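Local coordinates for protein arginyl-tRNA synthetase, putative (Plasmodium falciparum, PDB 5JLD) that probably catalyses the ATP-dependent joining of L-arginine to tRNA(Arg), releasing AMP and diphosphate, as a class I aminoacyl-tRNA synthetase, at residues G516-I519 with L520-P523; Y541-D544 with L545-F549; K575-L578 with K579-E583. All coordinates share one frame; numbering follows the deposited sequence.

Overall arrangement
All three contacts are local, each within a few helical turns, and all lie within the DALR anticodon-binding region. Contact 1 closes helix 510-520 and opens helix 522-532; contact 2 is on helix 536-556 and contact 3 on helix 564-584. The centre of contact 2 is about 11 Å from that of contact 1 and about 11 Å from that of contact 3, whereas the centres of contacts 1 and 3 are about 13 Å apart. A probable hydrogen bond, Y541 OH to H518 O at 2.8 Å, ties contact 2 to contact 1. F522 CE1 packs on C581 SG at 3.6 Å, and M542 CG meets L578 CD1 at 3.5 Å.

Contact 1: residues G516-I519 with L520-P523; sequences GLHI and LKFP
The amides of L520 and K521 mark a tightening backbone: L520 N still bonds to G516 O four residues back (2.9 Å), whereas K521 N reaches H518 O, three back, at 3.0 Å and keeps only a weak bond to L517 O, its N-H...O angle just 123°. F522 N continues the three-residue spacing with a weak bond to I519 O (3.3 Å). K521 then folds back over the turn it has just closed. With CG set beside the backbone N (chi1 -70°) and the remaining chain extended, its methylenes cross L517 at a slant, CE resting 3.8 Å from L517 CG. CD lies obliquely to the H518 ring. The ammonium end, NZ, donates to a water at 2.8 Å, and the same water sits in the plane of that ring, at its edge, 3.1 Å from H518 ND1; NZ also has a cation-pi partner in Y37. F522, by contrast, sends its ring away from the turn, among helices 536-556 and 564-584. The switch from four- to three-residue bonds is characteristic of a helix C-terminus winding into a 3-10-like turn, here the joint between helices 510-520 and 522-532.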
loop_
_atom_site.group_PDB
_atom_site.type_symbol
_atom_site.label_atom_id
_atom_site.label_comp_id
_atom_site.label_asym_id
_atom_site.label_seq_id
_atom_site.Cartn_x
_atom_site.Cartn_y
_atom_site.Cartn_z
ATOM N N GLY A 516 -4.796 -5.435 -23.885
ATOM C CA GLY A 516 -3.395 -5.050 -24.027
ATOM C C GLY A 516 -3.103 -3.730 -23.337
ATOM O O GLY A 516 -2.147 -3.606 -22.542
ATOM N N LEU A 517 -3.955 -2.749 -23.614
ATOM C CA LEU A 517 -3.833 -1.425 -23.028
ATOM C C LEU A 517 -3.828 -1.506 -21.502
ATOM O O LEU A 517 -2.906 -0.999 -20.826
ATOM C CB LEU A 517 -4.978 -0.522 -23.492
ATOM C CG LEU A 517 -5.072 0.827 -22.765
ATOM C CD1 LEU A 517 -3.815 1.637 -23.018
ATOM C CD2 LEU A 517 -6.319 1.625 -23.177
ATOM N N HIS A 518 -4.859 -2.153 -20.967
ATOM C CA HIS A 518 -4.982 -2.211 -19.537
ATOM C C HIS A 518 -3.735 -2.849 -18.917
ATOM O O HIS A 518 -3.195 -2.340 -17.936
ATOM C CB HIS A 518 -6.229 -2.963 -19.113
ATOM C CG HIS A 518 -6.591 -2.711 -17.680
ATOM N ND1 HIS A 518 -7.100 -1.504 -17.248
ATOM C CD2 HIS A 518 -6.471 -3.486 -16.574
ATOM C CE1 HIS A 518 -7.309 -1.555 -15.944
ATOM N NE2 HIS A 518 -6.928 -2.745 -15.510
ATOM N N ILE A 519 -3.259 -3.932 -19.523
ATOM C CA ILE A 519 -2.034 -4.558 -19.062
ATOM C C ILE A 519 -0.870 -3.560 -19.059
ATOM O O ILE A 519 -0.118 -3.483 -18.094
ATOM C CB ILE A 519 -1.678 -5.760 -19.929
ATOM C CG1 ILE A 519 -2.700 -6.873 -19.705
ATOM C CG2 ILE A 519 -0.268 -6.232 -19.630
ATOM C CD1 ILE A 519 -2.634 -7.980 -20.769
ATOM N N LEU A 520 -0.748 -2.758 -20.110
ATOM C CA LEU A 520 0.381 -1.833 -20.179
ATOM C C LEU A 520 0.205 -0.596 -19.278
ATOM O O LEU A 520 1.135 0.205 -19.142
ATOM C CB LEU A 520 0.620 -1.392 -21.631
ATOM C CG LEU A 520 1.050 -2.515 -22.574
ATOM C CD1 LEU A 520 0.972 -2.038 -24.018
ATOM C CD2 LEU A 520 2.458 -3.031 -22.213
ATOM N N LYS A 521 -0.978 -0.432 -18.682
ATOM C CA LYS A 521 -1.187 0.662 -17.723
ATOM C C LYS A 521 -0.562 0.399 -16.340
ATOM O O LYS A 521 -0.470 1.307 -15.522
ATOM C CB LYS A 521 -2.673 0.940 -17.534
ATOM C CG LYS A 521 -3.383 1.579 -18.735
ATOM C CD LYS A 521 -4.811 1.954 -18.350
ATOM C CE LYS A 521 -5.546 2.622 -19.490
ATOM N NZ LYS A 521 -6.933 2.957 -19.052
ATOM N N PHE A 522 -0.165 -0.844 -16.090
ATOM C CA PHE A 522 0.311 -1.294 -14.779
ATOM C C PHE A 522 1.334 -0.317 -14.140
ATOM O O PHE A 522 1.143 0.091 -13.009
ATOM C CB PHE A 522 0.885 -2.721 -14.909
ATOM C CG PHE A 522 1.069 -3.444 -13.595
ATOM C CD1 PHE A 522 0.066 -3.456 -12.646
ATOM C CD2 PHE A 522 2.246 -4.138 -13.326
ATOM C CE1 PHE A 522 0.225 -4.137 -11.440
ATOM C CE2 PHE A 522 2.414 -4.828 -12.131
ATOM C CZ PHE A 522 1.400 -4.825 -11.178
ATOM N N PRO A 523 2.365 0.122 -14.890
ATOM C CA PRO A 523 3.317 1.057 -14.266
ATOM C C PRO A 523 2.708 2.379 -13.778
ATOM O O PRO A 523 3.246 2.961 -12.820
ATOM C CB PRO A 523 4.329 1.319 -15.387
ATOM C CG PRO A 523 4.270 0.070 -16.225
ATOM C CD PRO A 523 2.809 -0.272 -16.243
HETATM O O HOH W 1 -8.178 0.511 -19.282
#

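Contact 2: residues Y541-D544 with L545-F549; sequences YMYD and LTTTF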
loop_
_atom_site.group_PDB
_atom_site.type_symbol
_atom_site.label_atom_id
_atom_site.label_comp_id
_atom_site.label_asym_id
_atom_site.label_seq_id
_atom_site.Cartn_x
_atom_site.Cartn_y
_atom_site.Cartn_z
ATOM N N TYR A 541 -7.522 -1.531 -10.201
ATOM C CA TYR A 541 -6.825 -1.901 -11.420
ATOM C C TYR A 541 -7.056 -3.374 -11.641
ATOM O O TYR A 541 -7.393 -3.827 -12.757
ATOM C CB TYR A 541 -5.329 -1.596 -11.308
ATOM C CG TYR A 541 -4.520 -2.147 -12.456
ATOM C CD1 TYR A 541 -4.380 -1.422 -13.635
ATOM C CD2 TYR A 541 -3.909 -3.395 -12.371
ATOM C CE1 TYR A 541 -3.643 -1.918 -14.692
ATOM C CE2 TYR A 541 -3.173 -3.902 -13.432
ATOM C CZ TYR A 541 -3.047 -3.153 -14.593
ATOM O OH TYR A 541 -2.317 -3.629 -15.662
ATOM N N MET A 542 -6.960 -4.102 -10.531
ATOM C CA MET A 542 -6.961 -5.541 -10.604
ATOM C C MET A 542 -8.338 -5.963 -11.023
ATOM O O MET A 542 -8.496 -6.806 -11.908
ATOM C CB MET A 542 -6.571 -6.173 -9.261
ATOM C CG MET A 542 -6.444 -7.679 -9.359
ATOM S SD MET A 542 -5.987 -8.457 -7.798
ATOM C CE MET A 542 -7.351 -7.921 -6.765
ATOM N N TYR A 543 -9.332 -5.341 -10.396
ATOM C CA TYR A 543 -10.717 -5.628 -10.715
ATOM C C TYR A 543 -10.911 -5.354 -12.201
ATOM O O TYR A 543 -11.485 -6.178 -12.933
ATOM C CB TYR A 543 -11.673 -4.781 -9.861
ATOM C CG TYR A 543 -13.139 -5.088 -10.097
ATOM C CD1 TYR A 543 -13.733 -6.206 -9.521
ATOM C CD2 TYR A 543 -13.927 -4.263 -10.893
ATOM C CE1 TYR A 543 -15.063 -6.500 -9.728
ATOM C CE2 TYR A 543 -15.277 -4.551 -11.118
ATOM C CZ TYR A 543 -15.835 -5.673 -10.531
ATOM O OH TYR A 543 -17.160 -5.972 -10.729
ATOM N N ASP A 544 -10.376 -4.228 -12.668
ATOM C CA ASP A 544 -10.682 -3.867 -14.044
ATOM C C ASP A 544 -10.017 -4.904 -14.918
ATOM O O ASP A 544 -10.615 -5.344 -15.909
ATOM C CB ASP A 544 -10.245 -2.440 -14.368
ATOM C CG ASP A 544 -11.043 -1.403 -13.573
ATOM O OD1 ASP A 544 -12.102 -1.770 -12.993
ATOM O OD2 ASP A 544 -10.628 -0.228 -13.517
ATOM N N LEU A 545 -8.848 -5.394 -14.480
ATOM C CA LEU A 545 -8.140 -6.371 -15.288
ATOM C C LEU A 545 -9.062 -7.563 -15.521
ATOM O O LEU A 545 -9.230 -8.037 -16.658
ATOM C CB LEU A 545 -6.845 -6.804 -14.632
ATOM C CG LEU A 545 -6.101 -7.930 -15.346
ATOM C CD1 LEU A 545 -5.766 -7.530 -16.776
ATOM C CD2 LEU A 545 -4.829 -8.286 -14.564
ATOM N N THR A 546 -9.737 -7.985 -14.460
ATOM C CA THR A 546 -10.555 -9.173 -14.576
ATOM C C THR A 546 -11.700 -8.880 -15.540
ATOM O O THR A 546 -11.938 -9.666 -16.461
ATOM C CB THR A 546 -11.066 -9.671 -13.185
ATOM O OG1 THR A 546 -12.127 -8.836 -12.710
ATOM C CG2 THR A 546 -9.917 -9.679 -12.166
ATOM N N THR A 547 -12.352 -7.726 -15.419
ATOM C CA THR A 547 -13.564 -7.539 -16.234
ATOM C C THR A 547 -13.178 -7.362 -17.692
ATOM O O THR A 547 -13.789 -7.958 -18.598
ATOM C CB THR A 547 -14.402 -6.347 -15.778
ATOM O OG1 THR A 547 -13.617 -5.157 -15.876
ATOM C CG2 THR A 547 -14.894 -6.540 -14.326
ATOM N N THR A 548 -12.146 -6.554 -17.914
ATOM C CA THR A 548 -11.622 -6.389 -19.253
ATOM C C THR A 548 -11.352 -7.774 -19.819
ATOM O O THR A 548 -11.781 -8.078 -20.948
ATOM C CB THR A 548 -10.354 -5.538 -19.265
ATOM O OG1 THR A 548 -10.661 -4.252 -18.721
ATOM C CG2 THR A 548 -9.831 -5.368 -20.692
ATOM N N PHE A 549 -10.745 -8.642 -18.997
ATOM C CA PHE A 549 -10.381 -9.960 -19.491
ATOM C C PHE A 549 -11.650 -10.688 -19.891
ATOM O O PHE A 549 -11.737 -11.286 -20.971
ATOM C CB PHE A 549 -9.601 -10.798 -18.461
ATOM C CG PHE A 549 -9.359 -12.211 -18.921
ATOM C CD1 PHE A 549 -8.259 -12.514 -19.722
ATOM C CD2 PHE A 549 -10.269 -13.222 -18.623
ATOM C CE1 PHE A 549 -8.052 -13.807 -20.190
ATOM C CE2 PHE A 549 -10.073 -14.515 -19.089
ATOM C CZ PHE A 549 -8.959 -14.810 -19.875
HETATM O O HOH W 2 -14.275 -2.742 -14.437
#
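L545 begins the second segment with its amide on the Y541 carbonyl, L545 N to Y541 O at 2.7 Å, while its CB rests on M542 O. Its branched end is directed at helix 510-520, where L515 and H518 receive it.

T546 binds twice to the preceding turn. Its amide takes M542 O, and its hydroxyl turns back on the carbonyl one residue further along: T546 OG1 donates to Y543 O at 2.7 Å, in the carbonyl plane and on a lone pair. With chi1 at 75°, OG1 stands between the backbone N and the carbonyl carbon, facing the preceding turn. Y478 OH is a second hydrogen-bond partner of this hydroxyl.

T547 brings its amide to the same acceptor, so Y543 O is gripped by two donors. Its methyl lies over one face of the Y543 ring in a CH-pi contact, CG2 being 4.2 Å from the ring centroid and 27° off the normal, closest to CE2. On its other branch, OG1 is 2.9 Å from a water that donates to D544 OD1 at 2.8 Å, a bridge across the turn.

T548 supplies both donors to D544 O itself: T548 N reaches D544 O at 2.8 Å with a nearly straight N-H...O angle of 166°, and T548 OG1 donates to that oxygen at 3.0 Å from above the carbonyl plane.

Three successive threonines whose hydroxyls face the carbonyls of the preceding turn, two of them with definite bonds, exemplify the familiar way Ser and Thr are accommodated in the middle of an alpha-helix, here one packed between neighbouring helices of the DALR anticodon-binding domain.

Contact 3: residues K575-L578 with K579-E583; sequences KSLL and KLCME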
loop_
_atom_site.group_PDB
_atom_site.type_symbol
_atom_site.label_atom_id
_atom_site.label_comp_id
_atom_site.label_asym_id
_atom_site.label_seq_id
_atom_site.Cartn_x
_atom_site.Cartn_y
_atom_site.Cartn_z
ATOM N N LYS A 575 -2.927 -13.931 -16.740
ATOM C CA LYS A 575 -2.726 -14.770 -15.561
ATOM C C LYS A 575 -1.560 -14.276 -14.712
ATOM O O LYS A 575 -1.735 -14.003 -13.525
ATOM C CB LYS A 575 -2.482 -16.224 -15.968
ATOM C CG LYS A 575 -2.308 -17.176 -14.795
ATOM C CD LYS A 575 -2.538 -18.610 -15.244
ATOM C CE LYS A 575 -1.241 -19.343 -15.513
ATOM N NZ LYS A 575 -0.695 -19.925 -14.256
ATOM N N SER A 576 -0.378 -14.163 -15.318
ATOM C CA SER A 576 0.777 -13.629 -14.594
ATOM C C SER A 576 0.454 -12.321 -13.852
ATOM O O SER A 576 0.768 -12.162 -12.657
ATOM C CB SER A 576 1.957 -13.389 -15.544
ATOM O OG SER A 576 2.587 -14.602 -15.900
ATOM N N LEU A 577 -0.175 -11.390 -14.567
ATOM C CA LEU A 577 -0.440 -10.072 -14.011
ATOM C C LEU A 577 -1.452 -10.146 -12.859
ATOM O O LEU A 577 -1.309 -9.469 -11.841
ATOM C CB LEU A 577 -0.938 -9.122 -15.104
ATOM C CG LEU A 577 -1.156 -7.655 -14.733
ATOM C CD1 LEU A 577 0.118 -7.064 -14.065
ATOM C CD2 LEU A 577 -1.562 -6.846 -15.979
ATOM N N LEU A 578 -2.479 -10.962 -13.035
ATOM C CA LEU A 578 -3.502 -11.132 -12.013
ATOM C C LEU A 578 -2.882 -11.717 -10.736
ATOM O O LEU A 578 -3.138 -11.225 -9.639
ATOM C CB LEU A 578 -4.607 -12.036 -12.512
ATOM C CG LEU A 578 -5.879 -12.085 -11.672
ATOM C CD1 LEU A 578 -6.250 -10.696 -11.194
ATOM C CD2 LEU A 578 -7.019 -12.690 -12.509
ATOM N N LYS A 579 -2.067 -12.759 -10.908
ATOM C CA LYS A 579 -1.333 -13.384 -9.802
ATOM C C LYS A 579 -0.522 -12.338 -9.041
ATOM O O LYS A 579 -0.679 -12.184 -7.818
ATOM C CB LYS A 579 -0.417 -14.485 -10.328
ATOM C CG LYS A 579 0.416 -15.205 -9.275
ATOM C CD LYS A 579 1.480 -16.063 -9.951
ATOM C CE LYS A 579 2.496 -16.607 -8.959
ATOM N NZ LYS A 579 2.006 -17.865 -8.343
ATOM N N LEU A 580 0.314 -11.607 -9.781
ATOM C CA LEU A 580 1.149 -10.567 -9.184
ATOM C C LEU A 580 0.310 -9.533 -8.417
ATOM O O LEU A 580 0.626 -9.205 -7.271
ATOM C CB LEU A 580 2.007 -9.883 -10.255
ATOM C CG LEU A 580 2.863 -8.706 -9.802
ATOM C CD1 LEU A 580 3.752 -9.144 -8.633
ATOM C CD2 LEU A 580 3.728 -8.219 -10.950
ATOM N N CYS A 581 -0.763 -9.045 -9.037
ATOM C CA CYS A 581 -1.652 -8.067 -8.397
ATOM C C CYS A 581 -2.228 -8.605 -7.090
ATOM O O CYS A 581 -2.333 -7.874 -6.099
ATOM C CB CYS A 581 -2.811 -7.682 -9.326
ATOM S SG CYS A 581 -2.423 -6.519 -10.682
ATOM N N MET A 582 -2.630 -9.876 -7.118
ATOM C CA MET A 582 -3.234 -10.520 -5.977
ATOM C C MET A 582 -2.231 -10.562 -4.825
ATOM O O MET A 582 -2.556 -10.179 -3.707
ATOM C CB MET A 582 -3.704 -11.933 -6.334
ATOM C CG MET A 582 -5.034 -11.985 -7.050
ATOM S SD MET A 582 -5.455 -13.658 -7.585
ATOM C CE MET A 582 -6.080 -14.365 -6.082
ATOM N N GLU A 583 -1.012 -10.996 -5.144
ATOM C CA GLU A 583 0.071 -11.084 -4.172
ATOM C C GLU A 583 0.455 -9.727 -3.592
ATOM O O GLU A 583 0.697 -9.611 -2.397
ATOM C CB GLU A 583 1.295 -11.732 -4.812
ATOM C CG GLU A 583 1.105 -13.212 -5.078
ATOM C CD GLU A 583 2.212 -13.783 -5.932
ATOM O OE1 GLU A 583 2.967 -12.983 -6.535
ATOM O OE2 GLU A 583 2.321 -15.028 -6.007
#
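M582 lies one turn beyond L578, and its side chain leans back on that residue's carbonyl. CB starts 3.4 Å from L578 O, the oxygen that also takes the M582 amide, M582 N to L578 O at 2.9 Å. CG keeps to the same carbonyl at 3.3 Å, because chi1 (-81°) sets it beside the backbone N and hence on the side of the preceding turn. SD lies 3.9 Å from L578 O and makes an apolar contact with L578 CG at 4.4 Å. There the chain bends (chi3 80°) and CE swings clear of L578; outside the turn the side chain packs on I480 of helix 476-492.

The backbone bonds are the four-residue steps of a regular alpha-helix: K579, L580, C581 and M582 donate in succession to K575, S576, L577 and L578, with N-H...O angles of 154° or more. Helix 564-584 belongs to the all-helical DALR anticodon-binding domain, where helices 476-492, 522-532 and 536-556 lie against it.

One position along, C581 SG meets L577 CD1 at 4.3 Å, on the flank directed at helices 522-532 and 536-556. The polar flank carries K579, whose chain is extended until a bend at its last torsion and whose NZ forms a long salt bridge to E583 OE2 at 3.7 Å. K575 NZ stays 6.8 Å from K579 NZ, a separation that probably limits the repulsion between these like charges.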